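Local coordinates for putative mRNA export protein (Chaetomium thermophilum, PDB 4WP2) that probably takes part in exporting mRNA from the nucleus to the cytoplasm, this chain being the C-terminal UBA domain of the export factor Mex67, at residues L9-M19 and W34-F43. Residues are numbered along the deposited sequence; the frame is centred on the assembly and turned at random.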
ATOM      1  N   LEU A   9       2.767 -25.140  25.461  1.00 21.91           N
ATOM      2  CA  LEU A   9       2.610 -25.858  26.728  1.00 20.41           C
ATOM      3  C   LEU A   9       3.886 -26.653  27.103  1.00 20.12           C
ATOM      4  O   LEU A   9       4.309 -26.661  28.260  1.00 19.87           O
ATOM      5  CB  LEU A   9       1.403 -26.798  26.660  1.00 19.63           C
ATOM      6  CG  LEU A   9       0.067 -26.052  26.647  1.00 26.33           C
ATOM      7  CD1 LEU A   9      -1.059 -26.945  26.156  1.00 25.89           C
ATOM      8  CD2 LEU A   9      -0.244 -25.532  28.043  1.00 32.58           C
ATOM      9  N   ILE A  10       4.505 -27.308  26.124  1.00 20.27           N
ATOM     10  CA  ILE A  10       5.773 -27.998  26.355  1.00 20.21           C
ATOM     11  C   ILE A  10       6.835 -27.012  26.844  1.00 23.73           C
ATOM     12  O   ILE A  10       7.574 -27.288  27.799  1.00 20.70           O
ATOM     13  CB  ILE A  10       6.297 -28.704  25.068  1.00 28.72           C
ATOM     14  CG1 ILE A  10       5.377 -29.862  24.660  1.00 27.47           C
ATOM     15  CG2 ILE A  10       7.723 -29.231  25.272  1.00 24.19           C
ATOM     16  CD1 ILE A  10       5.692 -30.442  23.277  1.00 26.04           C
ATOM     17  N   ALA A  11       6.909 -25.860  26.180  1.00 24.68           N
ATOM     18  CA  ALA A  11       7.898 -24.849  26.517  1.00 23.98           C
ATOM     19  C   ALA A  11       7.713 -24.376  27.951  1.00 24.00           C
ATOM     20  O   ALA A  11       8.694 -24.160  28.666  1.00 23.48           O
ATOM     21  CB  ALA A  11       7.809 -23.661  25.553  1.00 26.65           C
ATOM     22  N   GLU A  12       6.460 -24.242  28.382  1.00 21.85           N
ATOM     23  CA  GLU A  12       6.190 -23.770  29.733  1.00 24.88           C
ATOM     24  C   GLU A  12       6.578 -24.808  30.780  1.00 23.14           C
ATOM     25  O   GLU A  12       7.139 -24.460  31.822  1.00 22.76           O
ATOM     26  CB  GLU A  12       4.719 -23.395  29.900  1.00 23.26           C
ATOM     27  CG  GLU A  12       4.406 -22.832  31.273  1.00 24.05           C
ATOM     28  CD  GLU A  12       5.102 -21.507  31.552  1.00 35.95           C
ATOM     29  OE1 GLU A  12       5.724 -20.927  30.636  1.00 38.06           O
ATOM     30  OE2 GLU A  12       5.062 -21.066  32.716  1.00 36.10           O
ATOM     31  N   VAL A  13       6.269 -26.073  30.516  1.00 20.71           N
ATOM     32  CA  VAL A  13       6.650 -27.144  31.432  1.00 19.47           C
ATOM     33  C   VAL A  13       8.175 -27.205  31.545  1.00 21.80           C
ATOM     34  O   VAL A  13       8.708 -27.369  32.635  1.00 19.84           O
ATOM     35  CB  VAL A  13       6.088 -28.509  30.982  1.00 19.66           C
ATOM     36  CG1 VAL A  13       6.718 -29.657  31.758  1.00 18.28           C
ATOM     37  CG2 VAL A  13       4.571 -28.539  31.150  1.00 20.09           C
ATOM     38  N   SER A  14       8.863 -27.058  30.417  1.00 20.55           N
ATOM     39  CA  SER A  14      10.322 -27.076  30.391  1.00 22.81           C
ATOM     40  C   SER A  14      10.888 -25.931  31.226  1.00 22.99           C
ATOM     41  O   SER A  14      11.831 -26.118  31.991  1.00 23.31           O
ATOM     42  CB  SER A  14      10.830 -26.992  28.951  1.00 22.46           C
ATOM     43  OG  SER A  14      12.246 -26.945  28.900  1.00 22.48           O
ATOM     44  N   ARG A  15      10.307 -24.744  31.065  1.00 24.37           N
ATOM     45  CA  ARG A  15      10.746 -23.566  31.799  1.00 23.96           C
ATOM     46  C   ARG A  15      10.592 -23.767  33.304  1.00 25.37           C
ATOM     47  O   ARG A  15      11.469 -23.386  34.085  1.00 28.45           O
ATOM     48  CB  ARG A  15       9.958 -22.328  31.348  1.00 34.81           C
ATOM     49  CG  ARG A  15      10.448 -21.034  31.962  1.00 39.85           C
ATOM     50  CD  ARG A  15       9.605 -19.845  31.535  1.00 47.78           C
ATOM     51  NE  ARG A  15       8.277 -19.856  32.146  1.00 51.15           N
ATOM     52  CZ  ARG A  15       8.040 -19.541  33.416  1.00 53.22           C
ATOM     53  NH1 ARG A  15       9.041 -19.210  34.222  1.00 60.80           N
ATOM     54  NH2 ARG A  15       6.801 -19.568  33.888  1.00 44.83           N
ATOM     55  N   ARG A  16       9.461 -24.339  33.707  1.00 23.21           N
ATOM     56  CA  ARG A  16       9.151 -24.507  35.119  1.00 24.54           C
ATOM     57  C   ARG A  16       9.926 -25.661  35.779  1.00 27.35           C
ATOM     58  O   ARG A  16      10.383 -25.528  36.919  1.00 26.33           O
ATOM     59  CB  ARG A  16       7.653 -24.756  35.306  1.00 23.56           C
ATOM     60  CG  ARG A  16       6.777 -23.532  35.070  1.00 27.20           C
ATOM     61  CD  ARG A  16       6.885 -22.523  36.197  1.00 32.20           C
ATOM     62  NE  ARG A  16       6.241 -23.007  37.415  1.00 44.55           N
ATOM     63  CZ  ARG A  16       4.929 -23.023  37.619  1.00 49.79           C
ATOM     64  NH1 ARG A  16       4.097 -22.610  36.672  1.00 45.16           N
ATOM     65  NH2 ARG A  16       4.449 -23.481  38.766  1.00 50.46           N
ATOM     66  N   THR A  17      10.082 -26.777  35.066  1.00 23.93           N
ATOM     67  CA  THR A  17      10.661 -27.990  35.653  1.00 24.18           C
ATOM     68  C   THR A  17      12.157 -28.146  35.408  1.00 23.25           C
ATOM     69  O   THR A  17      12.833 -28.864  36.146  1.00 23.30           O
ATOM     70  CB  THR A  17       9.984 -29.270  35.123  1.00 27.36           C
ATOM     71  OG1 THR A  17      10.278 -29.432  33.732  1.00 21.56           O
ATOM     72  CG2 THR A  17       8.480 -29.221  35.340  1.00 20.05           C
ATOM     73  N   GLY A  18      12.657 -27.517  34.351  1.00 24.01           N
ATOM     74  CA  GLY A  18      14.050 -27.663  33.964  1.00 24.65           C
ATOM     75  C   GLY A  18      14.304 -28.840  33.036  1.00 29.30           C
ATOM     76  O   GLY A  18      15.434 -29.044  32.589  1.00 25.33           O
ATOM     77  N   MET A  19      13.260 -29.612  32.739  1.00 23.35           N
ATOM     78  CA  MET A  19      13.390 -30.762  31.843  1.00 22.93           C
ATOM     79  C   MET A  19      13.495 -30.354  30.387  1.00 25.78           C
ATOM     80  O   MET A  19      12.992 -29.306  29.995  1.00 24.24           O
ATOM     81  CB  MET A  19      12.196 -31.700  32.004  1.00 22.26           C
ATOM     82  CG  MET A  19      12.144 -32.439  33.325  1.00 24.22           C
ATOM     83  SD  MET A  19      10.775 -33.619  33.424  1.00 26.72           S
ATOM     84  CE  MET A  19       9.347 -32.550  33.226  1.00 26.90           C
ATOM     85  N   TRP A  34      -2.858 -32.667  28.529  1.00 21.76           N
ATOM     86  CA  TRP A  34      -2.326 -31.336  28.209  1.00 23.38           C
ATOM     87  C   TRP A  34      -2.804 -30.235  29.156  1.00 27.10           C
ATOM     88  O   TRP A  34      -2.618 -29.051  28.888  1.00 27.75           O
ATOM     89  CB  TRP A  34      -2.663 -30.979  26.760  1.00 24.52           C
ATOM     90  CG  TRP A  34      -1.977 -31.891  25.809  1.00 23.37           C
ATOM     91  CD1 TRP A  34      -2.451 -33.064  25.315  1.00 22.79           C
ATOM     92  CD2 TRP A  34      -0.675 -31.714  25.244  1.00 19.69           C
ATOM     93  NE1 TRP A  34      -1.531 -33.629  24.470  1.00 22.41           N
ATOM     94  CE2 TRP A  34      -0.425 -32.821  24.416  1.00 27.58           C
ATOM     95  CE3 TRP A  34       0.307 -30.725  25.363  1.00 27.43           C
ATOM     96  CZ2 TRP A  34       0.765 -32.970  23.703  1.00 30.19           C
ATOM     97  CZ3 TRP A  34       1.487 -30.873  24.656  1.00 21.82           C
ATOM     98  CH2 TRP A  34       1.704 -31.983  23.836  1.00 24.50           C
ATOM     99  N   ASN A  35      -3.338 -30.640  30.303  1.00 26.13           N
ATOM    100  CA  ASN A  35      -3.651 -29.712  31.379  1.00 27.00           C
ATOM    101  C   ASN A  35      -2.339 -29.323  32.056  1.00 28.65           C
ATOM    102  O   ASN A  35      -1.661 -30.181  32.631  1.00 26.75           O
ATOM    103  CB  ASN A  35      -4.583 -30.362  32.399  1.00 25.82           C
ATOM    104  CG  ASN A  35      -5.035 -29.400  33.485  1.00 30.17           C
ATOM    105  OD1 ASN A  35      -4.232 -28.916  34.276  1.00 29.35           O
ATOM    106  ND2 ASN A  35      -6.346 -29.234  33.609  1.00 37.79           N
ATOM    107  N   LEU A  36      -1.978 -28.045  32.010  1.00 26.63           N
ATOM    108  CA  LEU A  36      -0.677 -27.625  32.524  1.00 31.56           C
ATOM    109  C   LEU A  36      -0.499 -27.944  33.999  1.00 28.38           C
ATOM    110  O   LEU A  36       0.564 -28.400  34.425  1.00 24.28           O
ATOM    111  CB  LEU A  36      -0.462 -26.122  32.326  1.00 32.73           C
ATOM    112  CG  LEU A  36       0.907 -25.631  32.814  1.00 37.91           C
ATOM    113  CD1 LEU A  36       2.037 -26.235  31.983  1.00 42.99           C
ATOM    114  CD2 LEU A  36       0.984 -24.111  32.820  1.00 34.43           C
ATOM    115  N   GLU A  37      -1.522 -27.658  34.791  1.00 27.62           N
ATOM    116  CA  GLU A  37      -1.422 -27.865  36.226  1.00 29.31           C
ATOM    117  C   GLU A  37      -1.260 -29.348  36.567  1.00 27.24           C
ATOM    118  O   GLU A  37      -0.466 -29.703  37.426  1.00 26.94           O
ATOM    119  CB  GLU A  37      -2.636 -27.277  36.942  1.00 36.04           C
ATOM    120  CG  GLU A  37      -2.634 -25.753  36.973  1.00 52.22           C
ATOM    121  CD  GLU A  37      -1.395 -25.176  37.652  1.00 61.83           C
ATOM    122  OE1 GLU A  37      -1.047 -25.632  38.764  1.00 68.40           O
ATOM    123  OE2 GLU A  37      -0.767 -24.268  37.066  1.00 60.93           O
ATOM    124  N   LEU A  38      -2.009 -30.207  35.887  1.00 27.04           N
ATOM    125  CA  LEU A  38      -1.934 -31.641  36.156  1.00 25.50           C
ATOM    126  C   LEU A  38      -0.575 -32.204  35.726  1.00 25.06           C
ATOM    127  O   LEU A  38      -0.045 -33.118  36.354  1.00 25.67           O
ATOM    128  CB  LEU A  38      -3.059 -32.379  35.439  1.00 31.28           C
ATOM    129  CG  LEU A  38      -4.473 -32.182  35.990  1.00 28.98           C
ATOM    130  CD1 LEU A  38      -5.463 -32.954  35.139  1.00 30.20           C
ATOM    131  CD2 LEU A  38      -4.593 -32.566  37.452  1.00 42.29           C
ATOM    132  N   ALA A  39      -0.015 -31.653  34.651  1.00 24.62           N
ATOM    133  CA  ALA A  39       1.311 -32.046  34.193  1.00 22.38           C
ATOM    134  C   ALA A  39       2.377 -31.711  35.241  1.00 21.55           C
ATOM    135  O   ALA A  39       3.234 -32.542  35.567  1.00 23.57           O
ATOM    136  CB  ALA A  39       1.633 -31.361  32.853  1.00 22.71           C
ATOM    137  N   LEU A  40       2.324 -30.498  35.784  1.00 24.76           N
ATOM    138  CA  LEU A  40       3.316 -30.069  36.768  1.00 23.22           C
ATOM    139  C   LEU A  40       3.201 -30.869  38.054  1.00 28.36           C
ATOM    140  O   LEU A  40       4.210 -31.198  38.682  1.00 27.30           O
ATOM    141  CB  LEU A  40       3.164 -28.574  37.067  1.00 23.55           C
ATOM    142  CG  LEU A  40       3.549 -27.646  35.924  1.00 26.82           C
ATOM    143  CD1 LEU A  40       3.222 -26.198  36.270  1.00 35.37           C
ATOM    144  CD2 LEU A  40       5.037 -27.806  35.611  1.00 29.24           C
ATOM    145  N   GLN A  41       1.965 -31.167  38.437  1.00 27.95           N
ATOM    146  CA  GLN A  41       1.681 -32.020  39.583  1.00 28.47           C
ATOM    147  C   GLN A  41       2.310 -33.404  39.413  1.00 24.31           C
ATOM    148  O   GLN A  41       2.873 -33.953  40.354  1.00 26.91           O
ATOM    149  CB  GLN A  41       0.170 -32.114  39.775  1.00 36.80           C
ATOM    150  CG  GLN A  41      -0.277 -32.924  40.966  1.00 45.14           C
ATOM    151  CD  GLN A  41      -1.787 -33.032  41.041  1.00 52.68           C
ATOM    152  OE1 GLN A  41      -2.380 -34.016  40.599  1.00 57.92           O
ATOM    153  NE2 GLN A  41      -2.420 -32.005  41.599  1.00 52.68           N
ATOM    154  N   SER A  42       2.208 -33.969  38.217  1.00 26.08           N
ATOM    155  CA  SER A  42       2.813 -35.269  37.944  1.00 24.56           C
ATOM    156  C   SER A  42       4.329 -35.199  38.067  1.00 25.69           C
ATOM    157  O   SER A  42       4.959 -36.111  38.591  1.00 25.75           O
ATOM    158  CB  SER A  42       2.428 -35.769  36.556  1.00 30.73           C
ATOM    159  OG  SER A  42       1.019 -35.878  36.444  1.00 43.72           O
ATOM    160  N   PHE A  43       4.918 -34.111  37.594  1.00 25.92           N
ATOM    161  CA  PHE A  43       6.357 -33.939  37.729  1.00 23.31           C
ATOM    162  C   PHE A  43       6.779 -33.920  39.201  1.00 28.94           C
ATOM    163  O   PHE A  43       7.762 -34.568  39.587  1.00 31.35           O
ATOM    164  CB  PHE A  43       6.822 -32.654  37.058  1.00 25.65           C
ATOM    165  CG  PHE A  43       8.264 -32.336  37.332  1.00 24.70           C
ATOM    166  CD1 PHE A  43       9.267 -33.019  36.674  1.00 27.78           C
ATOM    167  CD2 PHE A  43       8.613 -31.395  38.278  1.00 26.86           C
ATOM    168  CE1 PHE A  43      10.600 -32.743  36.935  1.00 29.68           C
ATOM    169  CE2 PHE A  43       9.945 -31.121  38.546  1.00 24.95           C
ATOM    170  CZ  PHE A  43      10.933 -31.798  37.874  1.00 25.72           C
TER
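Helix 9-17 and helix 36-43 run roughly parallel, their axes 10.7 Å apart at closest approach and crossing at -36°, with the CA of Leu-9 nearest that of Leu-36, Val-13 that of Leu-40 and Thr-17 that of Phe-43. At the start of the pair, CG1 of Ile-10 meets the edge of the Trp-34 indole near its plane, while Leu-9 CD1 lies 3.8 Å from Trp-34 O. One turn further along helix 9-17, Leu-36 divides its methyls between two residues: CD1 packs 3.5 Å from Val-13 CG2 and CD2 against Glu-12 CG. Leu-40 splits its methyls likewise, CD2 to Thr-17 CG2 and CD1 over one face of the Arg-16 guanidinium, whose NE also forms a salt bridge with the C-terminal carboxylate of Val-61. These are the first and last helices of a UBA-type three-helix bundle, and helix 21-25 adds Ser-24 beside Val-13 and Met-19. At the far end Thr-17 CB sits over the centre of the Phe-43 ring, a CH-pi contact 3.8 Å from the centroid. Thr-17 OG1, set between the backbone N and the carbonyl carbon (chi1 67°), donates a 2.8 Å hydrogen bond to Val-13 O and accepts from Met-19 N, an ST turn. Met-19 SD approaches the same ring obliquely in a Met-aromatic contact, and the bend at chi3 (-61°) carries CE to 3.5 Å from Phe-43 CD1. An alanine replacing Phe-43 would probably leave Thr-17 and the Met-19 thioether without their aromatic partner and open a gap between the helices.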